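Local coordinates for periplasmic binding protein (Veillonella parvula, PDB 4MO9) that probably captures a small solute, perhaps an iron-siderophore complex, in the cleft between two lobes for delivery to an ABC importer, at residues E39-Q44 / P116-I121; M70-Q75 / I95-T100; T201-V206 / D234-D239; P257-I262 / A331-P336. All coordinates share one frame; numbering follows the deposited sequence.

Contact 1. Residues E39-Q44 / P116-I121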
loop_
_atom_site.group_PDB
_atom_site.type_symbol
_atom_site.label_atom_id
_atom_site.label_comp_id
_atom_site.label_asym_id
_atom_site.label_seq_id
_atom_site.Cartn_x
_atom_site.Cartn_y
_atom_site.Cartn_z
ATOM N N GLU A 39 9.393 22.761 -1.676
ATOM C CA GLU A 39 8.982 22.803 -3.077
ATOM C C GLU A 39 10.010 22.123 -3.977
ATOM O O GLU A 39 9.916 22.184 -5.210
ATOM C CB GLU A 39 8.684 24.240 -3.525
ATOM C CG GLU A 39 9.881 25.160 -3.550
ATOM C CD GLU A 39 9.500 26.623 -3.789
ATOM O OE1 GLU A 39 10.065 27.493 -3.095
ATOM O OE2 GLU A 39 8.650 26.904 -4.670
ATOM N N ARG A 40 10.985 21.465 -3.348
ATOM C CA ARG A 40 11.972 20.663 -4.068
ATOM C C ARG A 40 12.199 19.325 -3.363
ATOM O O ARG A 40 13.293 19.041 -2.846
ATOM C CB ARG A 40 13.277 21.443 -4.251
ATOM C CG ARG A 40 13.098 22.669 -5.128
ATOM C CD ARG A 40 14.408 23.396 -5.375
ATOM N NE ARG A 40 15.279 22.641 -6.269
ATOM C CZ ARG A 40 15.102 22.551 -7.585
ATOM N NH1 ARG A 40 14.072 23.160 -8.166
ATOM N NH2 ARG A 40 15.949 21.843 -8.322
ATOM N N VAL A 41 11.152 18.500 -3.354
ATOM C CA VAL A 41 11.179 17.216 -2.668
ATOM C C VAL A 41 11.908 16.160 -3.516
ATOM O O VAL A 41 11.771 16.157 -4.743
ATOM C CB VAL A 41 9.730 16.748 -2.378
ATOM C CG1 VAL A 41 9.707 15.379 -1.692
ATOM C CG2 VAL A 41 8.977 17.794 -1.531
ATOM N N VAL A 42 12.693 15.289 -2.874
ATOM C CA VAL A 42 13.212 14.078 -3.528
ATOM C C VAL A 42 12.379 12.884 -3.060
ATOM O O VAL A 42 12.317 12.589 -1.860
ATOM C CB VAL A 42 14.705 13.820 -3.207
ATOM C CG1 VAL A 42 15.144 12.459 -3.739
ATOM C CG2 VAL A 42 15.585 14.922 -3.790
ATOM N N LEU A 43 11.723 12.212 -4.000
ATOM C CA LEU A 43 10.862 11.071 -3.676
ATOM C C LEU A 43 11.641 9.780 -3.477
ATOM O O LEU A 43 12.637 9.528 -4.164
ATOM C CB LEU A 43 9.858 10.842 -4.806
ATOM C CG LEU A 43 8.951 12.021 -5.144
ATOM C CD1 LEU A 43 8.113 11.701 -6.394
ATOM C CD2 LEU A 43 8.058 12.343 -3.952
ATOM N N GLN A 44 11.164 8.949 -2.551
ATOM C CA GLN A 44 11.610 7.570 -2.415
ATOM C C GLN A 44 10.383 6.683 -2.222
ATOM O O GLN A 44 9.362 7.143 -1.674
ATOM C CB GLN A 44 12.541 7.406 -1.213
ATOM C CG GLN A 44 13.886 8.068 -1.369
ATOM C CD GLN A 44 14.774 7.357 -2.378
ATOM O OE1 GLN A 44 15.006 7.862 -3.481
ATOM N NE2 GLN A 44 15.296 6.204 -1.998
ATOM N N PRO A 116 17.692 19.887 -3.382
ATOM C CA PRO A 116 16.371 19.622 -2.813
ATOM C C PRO A 116 16.257 20.269 -1.450
ATOM O O PRO A 116 17.290 20.673 -0.891
ATOM C CB PRO A 116 16.359 18.106 -2.661
ATOM C CG PRO A 116 17.793 17.733 -2.437
ATOM C CD PRO A 116 18.638 18.778 -3.140
ATOM N N ASP A 117 15.040 20.384 -0.923
ATOM C CA ASP A 117 14.886 20.950 0.410
ATOM C C ASP A 117 14.479 19.902 1.437
ATOM O O ASP A 117 14.856 20.004 2.607
ATOM C CB ASP A 117 13.969 22.193 0.437
ATOM C CG ASP A 117 12.693 22.025 -0.382
ATOM O OD1 ASP A 117 12.297 20.872 -0.685
ATOM O OD2 ASP A 117 12.068 23.067 -0.712
ATOM N N VAL A 118 13.732 18.889 1.008
ATOM C CA VAL A 118 13.328 17.832 1.932
ATOM C C VAL A 118 13.248 16.467 1.251
ATOM O O VAL A 118 12.894 16.357 0.069
ATOM C CB VAL A 118 11.977 18.159 2.627
ATOM C CG1 VAL A 118 10.861 18.098 1.641
ATOM C CG2 VAL A 118 11.685 17.169 3.746
ATOM N N ILE A 119 13.592 15.425 1.998
ATOM C CA ILE A 119 13.365 14.059 1.545
ATOM C C ILE A 119 12.560 13.346 2.621
ATOM O O ILE A 119 12.910 13.428 3.806
ATOM C CB ILE A 119 14.708 13.337 1.255
ATOM C CG1 ILE A 119 14.481 11.884 0.868
ATOM C CG2 ILE A 119 15.648 13.392 2.447
ATOM C CD1 ILE A 119 15.765 11.224 0.430
ATOM N N PHE A 120 11.459 12.702 2.224
ATOM C CA PHE A 120 10.649 11.907 3.146
ATOM C C PHE A 120 11.111 10.458 3.077
ATOM O O PHE A 120 11.221 9.874 1.983
ATOM C CB PHE A 120 9.151 11.992 2.804
ATOM C CG PHE A 120 8.598 13.391 2.832
ATOM C CD1 PHE A 120 8.165 13.966 4.032
ATOM C CD2 PHE A 120 8.519 14.143 1.666
ATOM C CE1 PHE A 120 7.661 15.265 4.069
ATOM C CE2 PHE A 120 8.014 15.466 1.697
ATOM C CZ PHE A 120 7.586 16.021 2.895
ATOM N N ILE A 121 11.383 9.874 4.239
ATOM C CA ILE A 121 11.918 8.513 4.286
ATOM C C ILE A 121 11.041 7.615 5.138
ATOM O O ILE A 121 10.822 7.899 6.314
ATOM C CB ILE A 121 13.345 8.503 4.868
ATOM C CG1 ILE A 121 14.293 9.295 3.965
ATOM C CG2 ILE A 121 13.848 7.052 5.039
ATOM C CD1 ILE A 121 14.647 8.566 2.642
HETATM O O HOH W 1 10.668 11.182 -0.211
#
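A chi1 of 45° sets CG of D117 between its own backbone N and carbonyl carbon, and from there the carboxylate meets the backbone of E39 and R40. The contact lies in the four-stranded parallel sheet of one lobe of the periplasmic binding protein fold, where strand 41-42 runs beside strand 118-122. D117 OD2 takes the N-H of E39 on its syn lone pair at 2.9 Å, with an N-H...O angle of 172°. D117 OD1 takes the R40 N at 3.0 Å, also on the syn side but 32° out of the carboxylate plane. The backbone replies, since D117 N donates to R40 O at 2.9 Å; three bonds thus tie D117 to 39-40, and the two that end on its carboxylate should limit the rotation of that group. The charged ends of E39 and R40 turn elsewhere, to K36 and to the carbonyls of L114 and N115. Further along, V42 N donates to V118 O at 3.1 Å. On one face of the sheet V41 CG2 packs on V118 CG1 at 3.7 Å, while V41 CG1 sits at the edge of the F120 ring, near its plane; I55 of helix 52-59 touches both V41 and F120. On V42's side of the sheet, V42 and P116, which precedes the strand, lie side by side; V42 CG2 and P116 CB are 3.5 Å apart, which is tight. Where the two strands part, a water bridges them, donating to V42 O at 2.7 Å and F120 O at 2.6 Å and weakly accepting from Q44 N.

Contact 2. Residues M70-Q75 / I95-T100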
loop_
_atom_site.group_PDB
_atom_site.type_symbol
_atom_site.label_atom_id
_atom_site.label_comp_id
_atom_site.label_asym_id
_atom_site.label_seq_id
_atom_site.Cartn_x
_atom_site.Cartn_y
_atom_site.Cartn_z
HETATM N N MSE A 70 12.606 12.483 -8.906
HETATM C CA MSE A 70 11.641 11.403 -9.049
HETATM C C MSE A 70 12.364 10.058 -8.962
HETATM O O MSE A 70 13.347 9.835 -9.675
HETATM C CB MSE A 70 10.938 11.552 -10.406
HETATM C CG MSE A 70 10.177 10.327 -10.900
HETATM SE SE MSE A 70 8.614 9.898 -9.798
HETATM C CE MSE A 70 7.656 11.538 -10.052
ATOM N N ASP A 71 11.912 9.175 -8.076
ATOM C CA ASP A 71 12.503 7.839 -7.987
ATOM C C ASP A 71 11.924 6.966 -9.099
ATOM O O ASP A 71 11.038 7.410 -9.840
ATOM C CB ASP A 71 12.232 7.197 -6.625
ATOM C CG ASP A 71 10.750 7.041 -6.341
ATOM O OD1 ASP A 71 9.961 7.899 -6.793
ATOM O OD2 ASP A 71 10.364 6.056 -5.670
ATOM N N THR A 72 12.413 5.732 -9.217
ATOM C CA THR A 72 11.990 4.847 -10.308
ATOM C C THR A 72 11.102 3.704 -9.836
ATOM O O THR A 72 10.838 2.760 -10.590
ATOM C CB THR A 72 13.193 4.228 -11.036
ATOM O OG1 THR A 72 13.890 3.356 -10.146
ATOM C CG2 THR A 72 14.139 5.306 -11.500
ATOM N N SER A 73 10.653 3.791 -8.586
ATOM C CA SER A 73 9.794 2.770 -7.993
ATOM C C SER A 73 8.536 2.479 -8.832
ATOM O O SER A 73 8.240 1.312 -9.138
ATOM C CB SER A 73 9.434 3.180 -6.559
ATOM O OG SER A 73 8.401 2.375 -6.029
ATOM N N LEU A 74 7.812 3.526 -9.224
ATOM C CA LEU A 74 6.614 3.345 -10.046
ATOM C C LEU A 74 6.978 2.745 -11.398
ATOM O O LEU A 74 6.406 1.719 -11.810
ATOM C CB LEU A 74 5.855 4.666 -10.238
ATOM C CG LEU A 74 5.245 5.343 -9.002
ATOM C CD1 LEU A 74 4.641 6.694 -9.369
ATOM C CD2 LEU A 74 4.190 4.460 -8.357
ATOM N N GLN A 75 7.933 3.374 -12.084
ATOM C CA GLN A 75 8.375 2.905 -13.405
ATOM C C GLN A 75 8.786 1.428 -13.415
ATOM O O GLN A 75 8.483 0.694 -14.360
ATOM C CB GLN A 75 9.549 3.752 -13.913
ATOM C CG GLN A 75 9.267 5.249 -14.047
ATOM C CD GLN A 75 9.549 6.048 -12.773
ATOM O OE1 GLN A 75 9.085 5.703 -11.680
ATOM N NE2 GLN A 75 10.321 7.124 -12.917
ATOM N N ILE A 95 10.624 15.167 -14.696
ATOM C CA ILE A 95 11.369 15.441 -13.472
ATOM C C ILE A 95 12.644 14.593 -13.448
ATOM O O ILE A 95 12.594 13.395 -13.730
ATOM C CB ILE A 95 10.513 15.128 -12.217
ATOM C CG1 ILE A 95 9.223 15.964 -12.219
ATOM C CG2 ILE A 95 11.309 15.375 -10.938
ATOM C CD1 ILE A 95 8.196 15.507 -11.171
ATOM N N PRO A 96 13.793 15.215 -13.125
ATOM C CA PRO A 96 15.056 14.471 -13.022
ATOM C C PRO A 96 14.901 13.208 -12.179
ATOM O O PRO A 96 14.258 13.249 -11.125
ATOM C CB PRO A 96 15.984 15.473 -12.327
ATOM C CG PRO A 96 15.490 16.808 -12.815
ATOM C CD PRO A 96 13.985 16.662 -12.901
ATOM N N VAL A 97 15.463 12.100 -12.651
ATOM C CA VAL A 97 15.335 10.810 -11.978
ATOM C C VAL A 97 16.439 10.634 -10.931
ATOM O O VAL A 97 17.580 11.044 -11.171
ATOM C CB VAL A 97 15.390 9.666 -13.018
ATOM C CG1 VAL A 97 15.500 8.308 -12.348
ATOM C CG2 VAL A 97 14.158 9.709 -13.918
ATOM N N VAL A 98 16.106 10.066 -9.767
ATOM C CA VAL A 98 17.118 9.741 -8.754
ATOM C C VAL A 98 17.102 8.248 -8.419
ATOM O O VAL A 98 16.088 7.569 -8.618
ATOM C CB VAL A 98 16.927 10.536 -7.433
ATOM C CG1 VAL A 98 17.082 12.017 -7.675
ATOM C CG2 VAL A 98 15.556 10.245 -6.824
ATOM N N GLY A 99 18.219 7.736 -7.906
ATOM C CA GLY A 99 18.272 6.339 -7.515
ATOM C C GLY A 99 17.422 6.064 -6.285
ATOM O O GLY A 99 16.775 6.972 -5.744
ATOM N N THR A 100 17.430 4.812 -5.834
ATOM C CA THR A 100 16.702 4.429 -4.632
ATOM C C THR A 100 17.685 3.997 -3.538
ATOM O O THR A 100 18.627 3.252 -3.807
ATOM C CB THR A 100 15.679 3.316 -4.958
ATOM O OG1 THR A 100 14.626 3.874 -5.760
ATOM C CG2 THR A 100 15.071 2.742 -3.696
HETATM O O HOH W 2 12.307 4.411 -4.549
HETATM O O HOH W 3 14.995 5.299 -8.033
#
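M70, a selenomethionine, carries both direct hydrogen bonds to 95-100, and both are made by its backbone. Its N donates to P96 O at 2.9 Å and almost straight, with an N-H...O angle of 174°. Its O receives V98 N at 2.8 Å, the donor standing 37° out of the carbonyl plane, and the same oxygen has V97 CA as a CA-H...O neighbour. Together they form a single bridge between two segments that then separate.

Van der Waals contacts lie around this bridge. M70 CB meets I95 CG2 at 3.9 Å, the two side chains crossing at about a right angle, and V98 CG2 rests against M70 O. T72 CG2 and V97 CG1 are pressed to 3.4 Å, closer than methyl groups usually come; V97 CG1 reaches that place anti to its backbone N (chi1 170°). W82 of helix 79-88 also packs on M70.

Water carries the rest. One molecule accepts from T72 N at 2.9 Å, donates to V98 O at 2.6 Å and also bonds T100 OG1. A second water donates to D71 OD2 at 2.8 Å and shares that threonine hydroxyl at 2.7 Å. D71 OD1 is held by S46 OG. S73, two residues on from D71, touches the bound trimethylamine oxide, and its OG bonds S46 O and R78 NH1. The chemistry therefore shifts from direct backbone bonds at M70 to a hydrated network at D71, T72 and T100, consistent with a segment beside the ligand pocket that is joined to its neighbour partly through water.

Contact 3. Residues T201-V206 / D234-D239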
loop_
_atom_site.group_PDB
_atom_site.type_symbol
_atom_site.label_atom_id
_atom_site.label_comp_id
_atom_site.label_asym_id
_atom_site.label_seq_id
_atom_site.Cartn_x
_atom_site.Cartn_y
_atom_site.Cartn_z
ATOM N N THR A 201 -11.290 -18.502 9.698
ATOM C CA THR A 201 -9.924 -18.857 9.357
ATOM C C THR A 201 -9.669 -18.413 7.924
ATOM O O THR A 201 -10.544 -18.541 7.063
ATOM C CB THR A 201 -9.671 -20.373 9.493
ATOM O OG1 THR A 201 -10.686 -21.102 8.785
ATOM C CG2 THR A 201 -9.680 -20.792 10.962
ATOM N N VAL A 202 -8.479 -17.877 7.667
ATOM C CA VAL A 202 -8.170 -17.374 6.336
ATOM C C VAL A 202 -6.779 -17.798 5.856
ATOM O O VAL A 202 -5.807 -17.751 6.620
ATOM C CB VAL A 202 -8.334 -15.827 6.274
ATOM C CG1 VAL A 202 -7.452 -15.138 7.306
ATOM C CG2 VAL A 202 -8.029 -15.302 4.887
ATOM N N TYR A 203 -6.693 -18.235 4.599
ATOM C CA TYR A 203 -5.400 -18.457 3.966
ATOM C C TYR A 203 -5.102 -17.281 3.034
ATOM O O TYR A 203 -5.925 -16.942 2.175
ATOM C CB TYR A 203 -5.354 -19.791 3.203
ATOM C CG TYR A 203 -4.140 -19.900 2.309
ATOM C CD1 TYR A 203 -2.860 -19.748 2.830
ATOM C CD2 TYR A 203 -4.270 -20.123 0.944
ATOM C CE1 TYR A 203 -1.738 -19.817 2.022
ATOM C CE2 TYR A 203 -3.153 -20.193 0.124
ATOM C CZ TYR A 203 -1.889 -20.043 0.670
ATOM O OH TYR A 203 -0.769 -20.116 -0.130
ATOM N N LEU A 204 -3.938 -16.659 3.216
ATOM C CA LEU A 204 -3.563 -15.458 2.469
ATOM C C LEU A 204 -2.383 -15.768 1.562
ATOM O O LEU A 204 -1.414 -16.391 1.998
ATOM C CB LEU A 204 -3.155 -14.339 3.432
ATOM C CG LEU A 204 -4.134 -13.877 4.510
ATOM C CD1 LEU A 204 -3.421 -12.960 5.515
ATOM C CD2 LEU A 204 -5.298 -13.137 3.885
ATOM N N GLU A 205 -2.448 -15.348 0.303
ATOM C CA GLU A 205 -1.325 -15.609 -0.595
ATOM C C GLU A 205 -1.175 -14.485 -1.609
ATOM O O GLU A 205 -2.177 -14.017 -2.168
ATOM C CB GLU A 205 -1.480 -16.954 -1.327
ATOM C CG GLU A 205 -0.252 -17.320 -2.183
ATOM C CD GLU A 205 -0.474 -18.518 -3.107
ATOM O OE1 GLU A 205 -1.117 -19.512 -2.684
ATOM O OE2 GLU A 205 0.018 -18.484 -4.264
ATOM N N VAL A 206 0.067 -14.041 -1.821
ATOM C CA VAL A 206 0.371 -13.133 -2.926
ATOM C C VAL A 206 0.362 -13.974 -4.201
ATOM O O VAL A 206 1.167 -14.912 -4.344
ATOM C CB VAL A 206 1.745 -12.458 -2.761
ATOM C CG1 VAL A 206 1.906 -11.329 -3.782
ATOM C CG2 VAL A 206 1.878 -11.890 -1.353
ATOM N N ASP A 234 -8.677 -15.238 11.765
ATOM C CA ASP A 234 -7.680 -16.182 12.259
ATOM C C ASP A 234 -6.782 -16.609 11.093
ATOM O O ASP A 234 -7.180 -17.434 10.264
ATOM C CB ASP A 234 -8.369 -17.408 12.872
ATOM C CG ASP A 234 -7.396 -18.349 13.560
ATOM O OD1 ASP A 234 -6.170 -18.126 13.463
ATOM O OD2 ASP A 234 -7.855 -19.328 14.194
ATOM N N VAL A 235 -5.578 -16.043 11.023
ATOM C CA VAL A 235 -4.644 -16.344 9.935
ATOM C C VAL A 235 -4.038 -17.751 10.085
ATOM O O VAL A 235 -3.213 -17.981 10.972
ATOM C CB VAL A 235 -3.526 -15.283 9.873
ATOM C CG1 VAL A 235 -2.569 -15.575 8.733
ATOM C CG2 VAL A 235 -4.129 -13.884 9.717
ATOM N N ILE A 236 -4.429 -18.689 9.219
ATOM C CA ILE A 236 -4.045 -20.097 9.422
ATOM C C ILE A 236 -2.527 -20.323 9.418
ATOM O O ILE A 236 -2.034 -21.317 9.960
ATOM C CB ILE A 236 -4.714 -21.069 8.399
ATOM C CG1 ILE A 236 -4.118 -20.908 6.992
ATOM C CG2 ILE A 236 -6.242 -20.908 8.400
ATOM C CD1 ILE A 236 -4.521 -22.042 6.021
ATOM N N THR A 237 -1.792 -19.401 8.803
ATOM C CA THR A 237 -0.340 -19.514 8.684
ATOM C C THR A 237 0.419 -18.772 9.793
ATOM O O THR A 237 1.651 -18.782 9.801
ATOM C CB THR A 237 0.152 -18.982 7.317
ATOM O OG1 THR A 237 -0.512 -17.747 7.020
ATOM C CG2 THR A 237 -0.126 -19.988 6.201
ATOM N N LYS A 238 -0.307 -18.141 10.716
ATOM C CA LYS A 238 0.304 -17.282 11.747
ATOM C C LYS A 238 1.463 -17.914 12.539
ATOM O O LYS A 238 2.389 -17.206 12.948
ATOM C CB LYS A 238 -0.760 -16.732 12.712
ATOM C CG LYS A 238 -1.345 -17.767 13.668
ATOM C CD LYS A 238 -2.659 -17.285 14.281
ATOM C CE LYS A 238 -3.263 -18.374 15.170
ATOM N NZ LYS A 238 -4.727 -18.190 15.413
ATOM N N ASP A 239 1.421 -19.232 12.741
ATOM C CA ASP A 239 2.463 -19.931 13.500
ATOM C C ASP A 239 3.542 -20.581 12.630
ATOM O O ASP A 239 4.649 -20.841 13.105
ATOM C CB ASP A 239 1.846 -21.004 14.404
ATOM C CG ASP A 239 1.116 -20.420 15.596
ATOM O OD1 ASP A 239 1.579 -19.391 16.138
ATOM O OD2 ASP A 239 0.079 -21.002 15.989
HETATM O O HOH W 4 -2.888 -17.450 5.809
#
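I236 fits into the side of strand 201-206: its CG2 touches T201 CB at 3.6 Å and its CD1 touches Y203 CB at 3.7 Å. A chi1 of 72° places CG1 between the backbone N and carbonyl carbon of I236, close to V202 O. T237 CG2 adds to this patch at the edge of the Y203 ring, near its plane. Across the sheet, V235 meets V202 and L204, with L204 CD1 at 4.2 Å from V235 CG1; A228 of helix 224-230 packs on both L204 and V235, as expected of a beta-alpha-beta unit.

Outside this core, V202 N donates to D234 O at 2.9 Å and I236 N to V202 O at 3.1 Å, the pattern of neighbouring parallel strands. Where 234-239 turns away, a water donates to V202 O and to T237 OG1, and accepts from L204 N at 2.9 Å. T237 OG1 also bonds F218 O. Farther along, Y203 OH donates to E205 OE1 at 2.6 Å, and R296 pairs with that carboxylate.

V202 O thus receives two donors and L204 N is satisfied by water, which implies that the pairing with 234-235 ends here without leaving these buried backbone atoms lacking partners.

Contact 4. Residues P257-I262 / A331-P336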
loop_
_atom_site.group_PDB
_atom_site.type_symbol
_atom_site.label_atom_id
_atom_site.label_comp_id
_atom_site.label_asym_id
_atom_site.label_seq_id
_atom_site.Cartn_x
_atom_site.Cartn_y
_atom_site.Cartn_z
ATOM N N PRO A 257 -9.313 -23.807 5.134
ATOM C CA PRO A 257 -9.719 -22.520 5.718
ATOM C C PRO A 257 -11.120 -22.070 5.290
ATOM O O PRO A 257 -11.588 -22.448 4.205
ATOM C CB PRO A 257 -8.661 -21.551 5.183
ATOM C CG PRO A 257 -8.219 -22.168 3.875
ATOM C CD PRO A 257 -8.258 -23.660 4.113
ATOM N N ASP A 258 -11.778 -21.279 6.139
ATOM C CA ASP A 258 -13.090 -20.716 5.811
ATOM C C ASP A 258 -13.017 -19.808 4.583
ATOM O O ASP A 258 -13.943 -19.770 3.770
ATOM C CB ASP A 258 -13.639 -19.903 6.989
ATOM C CG ASP A 258 -13.994 -20.767 8.197
ATOM O OD1 ASP A 258 -14.549 -21.874 8.013
ATOM O OD2 ASP A 258 -13.722 -20.325 9.335
ATOM N N ILE A 259 -11.910 -19.077 4.462
ATOM C CA ILE A 259 -11.762 -18.041 3.445
ATOM C C ILE A 259 -10.362 -18.132 2.817
ATOM O O ILE A 259 -9.392 -18.464 3.500
ATOM C CB ILE A 259 -12.001 -16.636 4.080
ATOM C CG1 ILE A 259 -13.458 -16.511 4.552
ATOM C CG2 ILE A 259 -11.638 -15.494 3.121
ATOM C CD1 ILE A 259 -13.723 -15.294 5.435
ATOM N N ILE A 260 -10.273 -17.887 1.510
ATOM C CA ILE A 260 -8.988 -17.798 0.811
ATOM C C ILE A 260 -8.951 -16.424 0.150
ATOM O O ILE A 260 -9.947 -15.992 -0.446
ATOM C CB ILE A 260 -8.855 -18.889 -0.288
ATOM C CG1 ILE A 260 -8.660 -20.282 0.326
ATOM C CG2 ILE A 260 -7.684 -18.580 -1.227
ATOM C CD1 ILE A 260 -8.727 -21.445 -0.716
HETATM N N MSE A 261 -7.829 -15.720 0.265
HETATM C CA MSE A 261 -7.674 -14.461 -0.452
HETATM C C MSE A 261 -6.337 -14.463 -1.178
HETATM O O MSE A 261 -5.283 -14.638 -0.544
HETATM C CB MSE A 261 -7.774 -13.271 0.508
HETATM C CG MSE A 261 -7.974 -11.945 -0.213
HETATM SE SE MSE A 261 -8.078 -10.425 1.012
HETATM C CE MSE A 261 -9.470 -11.178 2.168
ATOM N N ILE A 262 -6.388 -14.313 -2.504
ATOM C CA ILE A 262 -5.187 -14.294 -3.342
ATOM C C ILE A 262 -4.902 -12.865 -3.795
ATOM O O ILE A 262 -5.730 -12.268 -4.484
ATOM C CB ILE A 262 -5.368 -15.156 -4.612
ATOM C CG1 ILE A 262 -5.855 -16.567 -4.259
ATOM C CG2 ILE A 262 -4.068 -15.196 -5.420
ATOM C CD1 ILE A 262 -4.852 -17.391 -3.468
ATOM N N ALA A 331 -12.423 -6.483 6.692
ATOM C CA ALA A 331 -13.472 -6.620 7.712
ATOM C C ALA A 331 -14.818 -7.005 7.111
ATOM O O ALA A 331 -15.551 -7.852 7.657
ATOM C CB ALA A 331 -13.597 -5.331 8.511
ATOM N N LYS A 332 -15.150 -6.387 5.982
ATOM C CA LYS A 332 -16.389 -6.707 5.267
ATOM C C LYS A 332 -16.362 -8.126 4.683
ATOM O O LYS A 332 -17.404 -8.793 4.604
ATOM C CB LYS A 332 -16.653 -5.663 4.171
ATOM C CG LYS A 332 -17.926 -5.860 3.350
ATOM C CD LYS A 332 -18.058 -4.720 2.327
ATOM C CE LYS A 332 -19.383 -4.738 1.580
ATOM N NZ LYS A 332 -20.527 -4.222 2.386
ATOM N N THR A 333 -15.178 -8.600 4.290
ATOM C CA THR A 333 -15.050 -9.959 3.736
ATOM C C THR A 333 -15.232 -10.992 4.843
ATOM O O THR A 333 -15.951 -11.989 4.680
ATOM C CB THR A 333 -13.668 -10.156 3.072
ATOM O OG1 THR A 333 -13.567 -9.299 1.923
ATOM C CG2 THR A 333 -13.447 -11.613 2.643
ATOM N N PHE A 334 -14.582 -10.740 5.977
ATOM C CA PHE A 334 -14.668 -11.635 7.125
ATOM C C PHE A 334 -16.033 -11.583 7.811
ATOM O O PHE A 334 -16.510 -12.601 8.298
ATOM C CB PHE A 334 -13.560 -11.325 8.136
ATOM C CG PHE A 334 -12.174 -11.368 7.546
ATOM C CD1 PHE A 334 -11.877 -12.247 6.520
ATOM C CD2 PHE A 334 -11.170 -10.516 8.011
ATOM C CE1 PHE A 334 -10.608 -12.288 5.962
ATOM C CE2 PHE A 334 -9.897 -10.552 7.455
ATOM C CZ PHE A 334 -9.619 -11.449 6.424
ATOM N N TYR A 335 -16.641 -10.395 7.869
ATOM C CA TYR A 335 -17.920 -10.218 8.574
ATOM C C TYR A 335 -18.953 -9.430 7.754
ATOM O O TYR A 335 -19.272 -8.281 8.094
ATOM C CB TYR A 335 -17.670 -9.506 9.915
ATOM C CG TYR A 335 -16.711 -10.237 10.836
ATOM C CD1 TYR A 335 -15.379 -9.866 10.915
ATOM C CD2 TYR A 335 -17.142 -11.302 11.626
ATOM C CE1 TYR A 335 -14.491 -10.527 11.752
ATOM C CE2 TYR A 335 -16.261 -11.971 12.474
ATOM C CZ TYR A 335 -14.936 -11.579 12.531
ATOM O OH TYR A 335 -14.044 -12.220 13.368
ATOM N N PRO A 336 -19.476 -10.048 6.677
ATOM C CA PRO A 336 -20.324 -9.387 5.673
ATOM C C PRO A 336 -21.556 -8.683 6.242
ATOM O O PRO A 336 -21.846 -7.546 5.850
ATOM C CB PRO A 336 -20.763 -10.550 4.767
ATOM C CG PRO A 336 -19.657 -11.540 4.882
ATOM C CD PRO A 336 -19.164 -11.439 6.305
#
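This is a helix-on-sheet contact: I259 and M261 of strand 259-263 pack against T333 and F334, in the last turn of helix 324-334, within the lobe built on the mixed five-stranded sheet. Its support is entirely van der Waals, all four residues are buried, and no polar bond joins the two segments. The backbones stay well apart, the nearest CA atoms, those of I259 and F334, being 7.9 Å from each other, and side chains fill the gap.

I259 and M261 stand two apart on the strand and so project from the same face of the sheet. I259 CD1 approaches F334 CD1 at 3.7 Å, lying at the edge of the ring and near its plane, and it also comes within 4.1 Å of T333 O. The branch methyls CG2 of I259 and CG2 of T333 are 4.3 Å apart. M261, a selenomethionine, runs out extended until chi3 of -52° bends the chain at SE and carries CE over to the helix. There CE sits 4.0 Å from T333 CG2 and 4.1 Å from F334 CE1, so one methyl serves both helix residues.

The hydroxyl of T333 turns back along its own helix to Y329 O, which leaves its methyl for the sheet. F334 also reaches V202 of the adjoining strand 201-206, and Y311 of strand 310-313 touches I259, M261 and T333, so the helix end spans three strands. Such a layer of helices over a largely parallel sheet is typical of the alpha/beta lobes of periplasmic binding proteins.

The four contacts fall into two pairs on opposite sides of the chain's centre, one pair in each lobe. Contacts 1 and 2 are about 12 Å apart between centres and touch where backbone atoms of L43 and Q44 meet D71; contact 2 is nested in the loop that contact 1 closes, but of the two only contact 1 lies in the four-stranded sheet. Contacts 3 and 4 are about 10 Å apart and share a sheet, strand 201-206 lying next to 259-263. All four are mainly buried, although contacts 1 and 2 include exposed residues. Contacts 1 and 3 join parallel strands and use backbone bonds and bridging water, contact 2 relies further on water beside the ligand pocket, and contact 4, strand against helix, is held by van der Waals contact alone.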